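PDB 6W90: NTF2 fold protein loop-helix-loop design NT-9 from Synthetic construct, which was computationally designed as a member of a de novo NTF2-like fold family and holds a phospholipid in its pocket. Local coordinates for residues H3-I17 / I73-I87. Residues are numbered along the deposited sequence; the frame is centred on the assembly and turned at random.
With 3PE (1,2-Distearoyl-sn-glycerophosphoethanolamine), chain B.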
loop_
_atom_site.group_PDB
_atom_site.type_symbol
_atom_site.label_atom_id
_atom_site.label_comp_id
_atom_site.label_asym_id
_atom_site.label_seq_id
_atom_site.Cartn_x
_atom_site.Cartn_y
_atom_site.Cartn_z
ATOM N N HIS A 3 -0.797 20.076 2.502
ATOM C CA HIS A 3 -0.067 18.826 2.367
ATOM C C HIS A 3 0.462 18.396 3.725
ATOM O O HIS A 3 0.540 19.186 4.666
ATOM C CB HIS A 3 1.080 18.981 1.377
ATOM C CG HIS A 3 0.648 19.524 0.054
ATOM N ND1 HIS A 3 -0.558 19.191 -0.522
ATOM C CD2 HIS A 3 1.243 20.398 -0.789
ATOM C CE1 HIS A 3 -0.683 19.829 -1.671
ATOM N NE2 HIS A 3 0.397 20.565 -1.859
ATOM N N MET A 4 0.837 17.134 3.826
ATOM C CA MET A 4 1.178 16.608 5.132
ATOM C C MET A 4 2.686 16.503 5.312
ATOM O O MET A 4 3.448 16.432 4.352
ATOM C CB MET A 4 0.533 15.237 5.349
ATOM C CG MET A 4 -0.977 15.248 5.158
ATOM S SD MET A 4 -1.744 13.613 5.214
ATOM C CE MET A 4 -1.474 13.189 6.929
ATOM N N SER A 5 3.096 16.555 6.575
ATOM C CA SER A 5 4.489 16.413 6.946
ATOM C C SER A 5 4.860 14.942 6.968
ATOM O O SER A 5 3.992 14.074 6.965
ATOM C CB SER A 5 4.733 16.997 8.333
ATOM O OG SER A 5 3.948 16.248 9.271
ATOM N N ARG A 6 6.166 14.667 7.000
ATOM C CA ARG A 6 6.629 13.287 7.139
ATOM C C ARG A 6 5.996 12.624 8.354
ATOM O O ARG A 6 5.591 11.458 8.300
ATOM C CB ARG A 6 8.154 13.273 7.283
ATOM C CG ARG A 6 8.895 13.690 6.017
ATOM C CD ARG A 6 10.423 13.543 6.138
ATOM N NE ARG A 6 10.968 14.310 7.245
ATOM C CZ ARG A 6 11.387 15.568 7.146
ATOM N NH1 ARG A 6 11.306 16.201 5.986
ATOM N NH2 ARG A 6 11.873 16.204 8.206
ATOM N N GLU A 7 5.914 13.347 9.458
ATOM C CA GLU A 7 5.399 12.759 10.692
ATOM C C GLU A 7 3.910 12.448 10.588
ATOM O O GLU A 7 3.453 11.395 11.060
ATOM C CB GLU A 7 5.718 13.715 11.840
ATOM C CG GLU A 7 7.255 14.049 12.031
ATOM C CD GLU A 7 7.990 14.871 10.909
ATOM O OE1 GLU A 7 7.391 15.740 10.238
ATOM O OE2 GLU A 7 9.217 14.657 10.729
ATOM N N GLU A 8 3.143 13.343 9.966
ATOM C CA GLU A 8 1.721 13.101 9.752
ATOM C C GLU A 8 1.508 11.903 8.834
ATOM O O GLU A 8 0.646 11.066 9.102
ATOM C CB GLU A 8 1.058 14.367 9.193
ATOM C CG GLU A 8 1.027 15.540 10.210
ATOM C CD GLU A 8 0.633 16.891 9.612
ATOM O OE1 GLU A 8 0.814 17.105 8.390
ATOM O OE2 GLU A 8 0.148 17.751 10.381
ATOM N N ILE A 9 2.283 11.804 7.750
ATOM C CA ILE A 9 2.179 10.627 6.874
ATOM C C ILE A 9 2.501 9.355 7.652
ATOM O O ILE A 9 1.820 8.329 7.515
ATOM C CB ILE A 9 3.103 10.764 5.648
ATOM C CG1 ILE A 9 2.614 11.869 4.695
ATOM C CG2 ILE A 9 3.241 9.403 4.919
ATOM C CD1 ILE A 9 1.228 11.579 4.052
ATOM N N ARG A 10 3.596 9.371 8.408
ATOM C CA ARG A 10 3.959 8.184 9.163
ATOM C C ARG A 10 2.817 7.737 10.060
ATOM O O ARG A 10 2.502 6.538 10.128
ATOM C CB ARG A 10 5.205 8.459 9.979
ATOM C CG ARG A 10 5.746 7.255 10.631
ATOM C CD ARG A 10 7.058 7.573 11.343
ATOM N NE ARG A 10 8.171 7.817 10.418
ATOM C CZ ARG A 10 9.041 6.887 10.024
ATOM N NH1 ARG A 10 8.922 5.642 10.464
ATOM N NH2 ARG A 10 10.026 7.205 9.191
ATOM N N LYS A 11 2.148 8.688 10.724
ATOM C CA LYS A 11 1.010 8.346 11.582
ATOM C C LYS A 11 -0.117 7.675 10.793
ATOM O O LYS A 11 -0.752 6.725 11.288
ATOM C CB LYS A 11 0.474 9.587 12.314
ATOM C CG LYS A 11 1.285 9.988 13.534
ATOM C CD LYS A 11 0.726 11.256 14.231
ATOM C CE LYS A 11 -0.732 11.110 14.733
ATOM N NZ LYS A 11 -1.329 12.369 15.351
ATOM N N VAL A 12 -0.410 8.161 9.584
ATOM C CA VAL A 12 -1.486 7.556 8.805
ATOM C C VAL A 12 -1.101 6.151 8.390
ATOM O O VAL A 12 -1.911 5.212 8.497
ATOM C CB VAL A 12 -1.844 8.416 7.581
ATOM C CG1 VAL A 12 -2.837 7.666 6.663
ATOM C CG2 VAL A 12 -2.392 9.730 8.082
ATOM N N VAL A 13 0.118 5.992 7.877
ATOM C CA VAL A 13 0.571 4.681 7.435
ATOM C C VAL A 13 0.505 3.703 8.594
ATOM O O VAL A 13 0.010 2.576 8.433
ATOM C CB VAL A 13 1.990 4.771 6.860
ATOM C CG1 VAL A 13 2.469 3.353 6.512
ATOM C CG2 VAL A 13 2.050 5.633 5.624
ATOM N N GLU A 14 0.955 4.130 9.786
ATOM C CA GLU A 14 0.991 3.232 10.939
ATOM C C GLU A 14 -0.413 2.800 11.320
ATOM O O GLU A 14 -0.643 1.641 11.691
ATOM C CB GLU A 14 1.724 3.896 12.114
ATOM C CG GLU A 14 3.265 3.716 11.967
ATOM C CD GLU A 14 4.159 4.672 12.771
ATOM O OE1 GLU A 14 3.644 5.502 13.547
ATOM O OE2 GLU A 14 5.406 4.575 12.605
ATOM N N GLU A 15 -1.372 3.703 11.204
ATOM C CA GLU A 15 -2.736 3.343 11.546
ATOM C C GLU A 15 -3.299 2.325 10.566
ATOM O O GLU A 15 -4.028 1.414 10.960
ATOM C CB GLU A 15 -3.606 4.594 11.599
ATOM C CG GLU A 15 -5.098 4.281 12.005
ATOM C CD GLU A 15 -5.314 3.479 13.343
ATOM O OE1 GLU A 15 -4.381 3.312 14.185
ATOM O OE2 GLU A 15 -6.469 3.011 13.564
ATOM N N TYR A 16 -3.009 2.474 9.275
ATOM C CA TYR A 16 -3.528 1.503 8.327
ATOM C C TYR A 16 -2.856 0.157 8.510
ATOM O O TYR A 16 -3.507 -0.888 8.390
ATOM C CB TYR A 16 -3.381 2.036 6.890
ATOM C CG TYR A 16 -4.544 2.931 6.549
ATOM C CD1 TYR A 16 -5.727 2.419 6.048
ATOM C CD2 TYR A 16 -4.484 4.287 6.780
ATOM C CE1 TYR A 16 -6.816 3.237 5.782
ATOM C CE2 TYR A 16 -5.574 5.109 6.505
ATOM C CZ TYR A 16 -6.728 4.570 6.015
ATOM O OH TYR A 16 -7.805 5.396 5.776
ATOM N N ILE A 17 -1.560 0.154 8.803
ATOM C CA ILE A 17 -0.922 -1.119 9.121
ATOM C C ILE A 17 -1.576 -1.748 10.339
ATOM O O ILE A 17 -1.830 -2.960 10.371
ATOM C CB ILE A 17 0.589 -0.948 9.336
ATOM C CG1 ILE A 17 1.236 -0.503 8.041
ATOM C CG2 ILE A 17 1.136 -2.266 9.901
ATOM C CD1 ILE A 17 2.638 -0.037 8.289
ATOM N N ILE A 73 8.092 1.066 9.298
ATOM C CA ILE A 73 8.301 2.128 8.326
ATOM C C ILE A 73 9.745 2.581 8.429
ATOM O O ILE A 73 10.182 3.036 9.495
ATOM C CB ILE A 73 7.352 3.302 8.578
ATOM C CG1 ILE A 73 5.902 2.862 8.473
ATOM C CG2 ILE A 73 7.663 4.380 7.575
ATOM C CD1 ILE A 73 4.941 3.948 8.904
ATOM N N ARG A 74 10.477 2.496 7.325
ATOM C CA ARG A 74 11.880 2.865 7.325
ATOM C C ARG A 74 12.169 4.224 6.719
ATOM O O ARG A 74 13.248 4.778 6.983
ATOM C CB ARG A 74 12.723 1.850 6.540
ATOM C CG ARG A 74 12.888 0.471 7.189
ATOM C CD ARG A 74 13.654 0.467 8.512
ATOM N NE ARG A 74 14.996 1.026 8.355
ATOM C CZ ARG A 74 16.082 0.329 8.027
ATOM N NH1 ARG A 74 16.008 -0.978 7.825
ATOM N NH2 ARG A 74 17.250 0.948 7.904
ATOM N N LYS A 75 11.269 4.739 5.885
ATOM C CA LYS A 75 11.471 6.024 5.231
ATOM C C LYS A 75 10.118 6.637 4.902
ATOM O O LYS A 75 9.241 5.967 4.362
ATOM C CB LYS A 75 12.307 5.842 3.955
ATOM C CG LYS A 75 12.524 7.072 3.106
ATOM C CD LYS A 75 13.655 6.794 2.114
ATOM C CE LYS A 75 13.235 7.044 0.689
ATOM N NZ LYS A 75 13.351 8.503 0.335
ATOM N N VAL A 76 9.964 7.920 5.214
ATOM C CA VAL A 76 8.901 8.732 4.632
ATOM C C VAL A 76 9.546 10.010 4.118
ATOM O O VAL A 76 10.282 10.671 4.854
ATOM C CB VAL A 76 7.771 9.061 5.629
ATOM C CG1 VAL A 76 6.724 9.976 4.951
ATOM C CG2 VAL A 76 7.094 7.799 6.175
ATOM N N GLN A 77 9.284 10.367 2.855
ATOM C CA GLN A 77 9.761 11.610 2.247
ATOM C C GLN A 77 8.610 12.287 1.522
ATOM O O GLN A 77 8.006 11.673 0.633
ATOM C CB GLN A 77 10.889 11.319 1.248
ATOM C CG GLN A 77 11.405 12.537 0.467
ATOM C CD GLN A 77 12.394 13.331 1.268
ATOM O OE1 GLN A 77 12.508 13.143 2.482
ATOM N NE2 GLN A 77 13.116 14.227 0.606
ATOM N N VAL A 78 8.304 13.543 1.894
ATOM C CA VAL A 78 7.213 14.278 1.265
ATOM C C VAL A 78 7.789 15.413 0.434
ATOM O O VAL A 78 8.839 15.983 0.753
ATOM C CB VAL A 78 6.167 14.891 2.217
ATOM C CG1 VAL A 78 5.499 13.826 3.009
ATOM C CG2 VAL A 78 6.782 15.927 3.123
ATOM N N ASP A 79 7.062 15.765 -0.620
ATOM C CA ASP A 79 7.453 16.853 -1.508
ATOM C C ASP A 79 6.156 17.360 -2.130
ATOM O O ASP A 79 5.639 16.774 -3.091
ATOM C CB ASP A 79 8.462 16.378 -2.538
ATOM C CG ASP A 79 9.328 17.494 -3.030
ATOM O OD1 ASP A 79 8.845 18.645 -2.948
ATOM O OD2 ASP A 79 10.469 17.236 -3.499
ATOM N N GLY A 80 5.603 18.412 -1.533
ATOM C CA GLY A 80 4.249 18.799 -1.869
ATOM C C GLY A 80 3.299 17.625 -1.682
ATOM O O GLY A 80 3.232 16.990 -0.603
ATOM N N ASN A 81 2.535 17.302 -2.731
ATOM C CA ASN A 81 1.581 16.202 -2.646
ATOM C C ASN A 81 2.147 14.862 -3.120
ATOM O O ASN A 81 1.380 13.907 -3.272
ATOM C CB ASN A 81 0.313 16.513 -3.437
ATOM C CG ASN A 81 0.566 16.611 -4.908
ATOM O OD1 ASN A 81 1.657 16.958 -5.319
ATOM N ND2 ASN A 81 -0.436 16.300 -5.714
ATOM N N HIS A 82 3.462 14.779 -3.329
ATOM C CA HIS A 82 4.167 13.558 -3.707
ATOM C C HIS A 82 4.835 12.961 -2.483
ATOM O O HIS A 82 5.650 13.618 -1.831
ATOM C CB HIS A 82 5.234 13.872 -4.755
ATOM C CG HIS A 82 5.742 12.661 -5.466
ATOM N ND1 HIS A 82 4.983 12.012 -6.407
ATOM C CD2 HIS A 82 6.910 11.980 -5.380
ATOM C CE1 HIS A 82 5.656 10.978 -6.880
ATOM N NE2 HIS A 82 6.826 10.927 -6.262
ATOM N N VAL A 83 4.523 11.718 -2.186
ATOM C CA VAL A 83 4.986 11.065 -0.971
ATOM C C VAL A 83 5.700 9.783 -1.343
ATOM O O VAL A 83 5.209 9.040 -2.192
ATOM C CB VAL A 83 3.800 10.736 -0.048
ATOM C CG1 VAL A 83 4.302 10.013 1.246
ATOM C CG2 VAL A 83 2.982 11.989 0.245
ATOM N N ARG A 84 6.813 9.507 -0.677
ATOM C CA ARG A 84 7.495 8.224 -0.794
ATOM C C ARG A 84 7.504 7.539 0.563
ATOM O O ARG A 84 7.843 8.177 1.564
ATOM C CB ARG A 84 8.926 8.390 -1.284
ATOM C CG ARG A 84 9.575 7.032 -1.529
ATOM C CD ARG A 84 10.947 7.173 -2.154
ATOM N NE ARG A 84 10.803 7.878 -3.421
ATOM C CZ ARG A 84 10.673 7.287 -4.604
ATOM N NH1 ARG A 84 10.726 5.966 -4.723
ATOM N NH2 ARG A 84 10.555 8.036 -5.687
ATOM N N VAL A 85 7.132 6.257 0.595
ATOM C CA VAL A 85 7.099 5.466 1.822
ATOM C C VAL A 85 7.842 4.160 1.581
ATOM O O VAL A 85 7.584 3.488 0.589
ATOM C CB VAL A 85 5.652 5.185 2.245
ATOM C CG1 VAL A 85 5.583 4.299 3.498
ATOM C CG2 VAL A 85 4.973 6.507 2.529
ATOM N N GLU A 86 8.758 3.804 2.482
ATOM C CA GLU A 86 9.382 2.483 2.459
ATOM C C GLU A 86 9.068 1.758 3.753
ATOM O O GLU A 86 9.238 2.317 4.847
ATOM C CB GLU A 86 10.886 2.554 2.294
ATOM C CG GLU A 86 11.358 3.096 0.997
ATOM C CD GLU A 86 12.890 3.110 0.939
ATOM O OE1 GLU A 86 13.436 3.760 0.022
ATOM O OE2 GLU A 86 13.538 2.484 1.817
ATOM N N ILE A 87 8.567 0.541 3.616
ATOM C CA ILE A 87 8.200 -0.296 4.740
ATOM C C ILE A 87 9.017 -1.570 4.656
ATOM O O ILE A 87 9.126 -2.175 3.590
ATOM C CB ILE A 87 6.699 -0.614 4.742
ATOM C CG1 ILE A 87 5.901 0.673 4.955
ATOM C CG2 ILE A 87 6.410 -1.553 5.889
ATOM C CD1 ILE A 87 4.448 0.505 4.720
HETATM P P 3PE B . 11.737 -7.336 -2.053
HETATM N N 3PE B . 12.173 -4.555 -5.407
HETATM O O11 3PE B . 10.133 -7.084 -1.775
HETATM O O12 3PE B . 12.537 -6.905 -0.852
HETATM O O13 3PE B . 12.210 -6.340 -3.296
HETATM O O14 3PE B . 12.044 -8.769 -2.485
HETATM C C11 3PE B . 12.344 -4.963 -3.052
HETATM C C12 3PE B . 13.006 -4.294 -4.250
HETATM C C1 3PE B . 9.238 -7.491 -2.775
HETATM C C2 3PE B . 7.783 -7.378 -2.295
HETATM C C3 3PE B . 7.685 -6.052 -1.535
HETATM O O31 3PE B . 6.355 -5.669 -1.345
HETATM O O32 3PE B . 6.159 -7.411 0.053
HETATM C C31 3PE B . 5.627 -6.517 -0.504
HETATM C C32 3PE B . 4.134 -6.275 -0.319
HETATM C C33 3PE B . 3.552 -6.982 0.903
HETATM C C34 3PE B . 2.450 -6.067 1.436
HETATM C C35 3PE B . 1.492 -6.793 2.372
HETATM C C36 3PE B . 1.638 -6.210 3.781
HETATM C C37 3PE B . 0.916 -4.864 3.929
HETATM C C38 3PE B . 1.758 -3.669 3.466
HETATM C C39 3PE B . 1.459 -2.400 4.278
HETATM C C3A 3PE B . 0.057 -1.845 3.995
HETATM C C3B 3PE B . -0.112 -0.413 4.516
HETATM C C3C 3PE B . -0.029 0.585 3.358
HETATM C C3D 3PE B . -0.499 1.978 3.781
HETATM C C3E 3PE B . -0.198 2.970 2.652
HETATM C C3F 3PE B . -0.220 4.412 3.174
HETATM C C3G 3PE B . 0.157 5.398 2.060
HETATM C C3H 3PE B . 0.785 6.700 2.577
HETATM C C3I 3PE B . -0.243 7.696 3.122
HETATM O O21 3PE B . 6.942 -7.390 -3.414
HETATM O O22 3PE B . 5.848 -9.282 -2.787
HETATM C C21 3PE B . 6.021 -8.444 -3.619
HETATM C C22 3PE B . 5.250 -8.480 -4.953
HETATM C C23 3PE B . 3.748 -8.199 -4.795
HETATM C C24 3PE B . 3.440 -6.722 -4.527
HETATM C C25 3PE B . 1.953 -6.482 -4.214
HETATM C C26 3PE B . 1.846 -5.144 -3.478
HETATM C C27 3PE B . 0.445 -4.862 -2.933
HETATM C C28 3PE B . 0.432 -3.558 -2.118
HETATM C C29 3PE B . 0.291 -2.263 -2.941
HETATM C C2A 3PE B . -0.025 -1.050 -2.044
HETATM C C2B 3PE B . -1.503 -0.657 -2.040
HETATM C C2C 3PE B . -1.836 0.227 -0.834
HETATM C C2D 3PE B . -3.286 -0.025 -0.425
HETATM C C2E 3PE B . -3.774 0.951 0.638
HETATM C C2F 3PE B . -3.400 0.463 2.035
HETATM O O HOH W 1 4.037 18.028 1.837
HETATM O O HOH W 2 10.454 14.993 3.278
HETATM O O HOH W 3 6.729 1.685 11.853
#
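R10 reaches from the helix to strand 73-79, its chain passing that of I73 in the opposite direction. From CB, CG stands anti to the backbone N (chi1 -172°) and lies 3.8 Å from I73 CD1. A bend at chi3 then turns the guanidinium back over the strand. The methyls I73 CG2 and V76 CG2 both lie over one face of the group, and NH1 donates to I73 O at 3.1 Å. The oxygen lies in the guanidinium plane, but the donor approaches from above the carbonyl plane, 54° out of it, instead of along a lone pair. With a leucine here, I73 O would probably lose its donor from the helix, and the I73 and V76 methyls the flat group packed against them. One turn on, V13 CG1 presses on I73 CD1 at a tight 3.5 Å, and I73 CD1 also meets E14 CG. This is the NTF2-like layout, an N-terminal helix laid across a curved sheet; here helix 6-17 crosses edge strand 73-79 at 127°, and strand 82-87 lies beyond it. In the conformer given, I9 faces both strands: CG2, anti to the backbone N, touches V76 CG1 at 3.5 Å and meets V83 CG1 tip to tip. V13 CG2 turns to the lipid, 3.5 Å from C3H of the acyl chain, and I17 packs on I87 and the same chain. Near the hairpin, S5 and E8 form a capping box at the helix start. One water donates to both M4 O and G80 O, and another links R6 NH1 to V78 N. The H3 ring, poorly ordered, lies with one face over N81 N, and N81 CB makes a CH-pi contact with it.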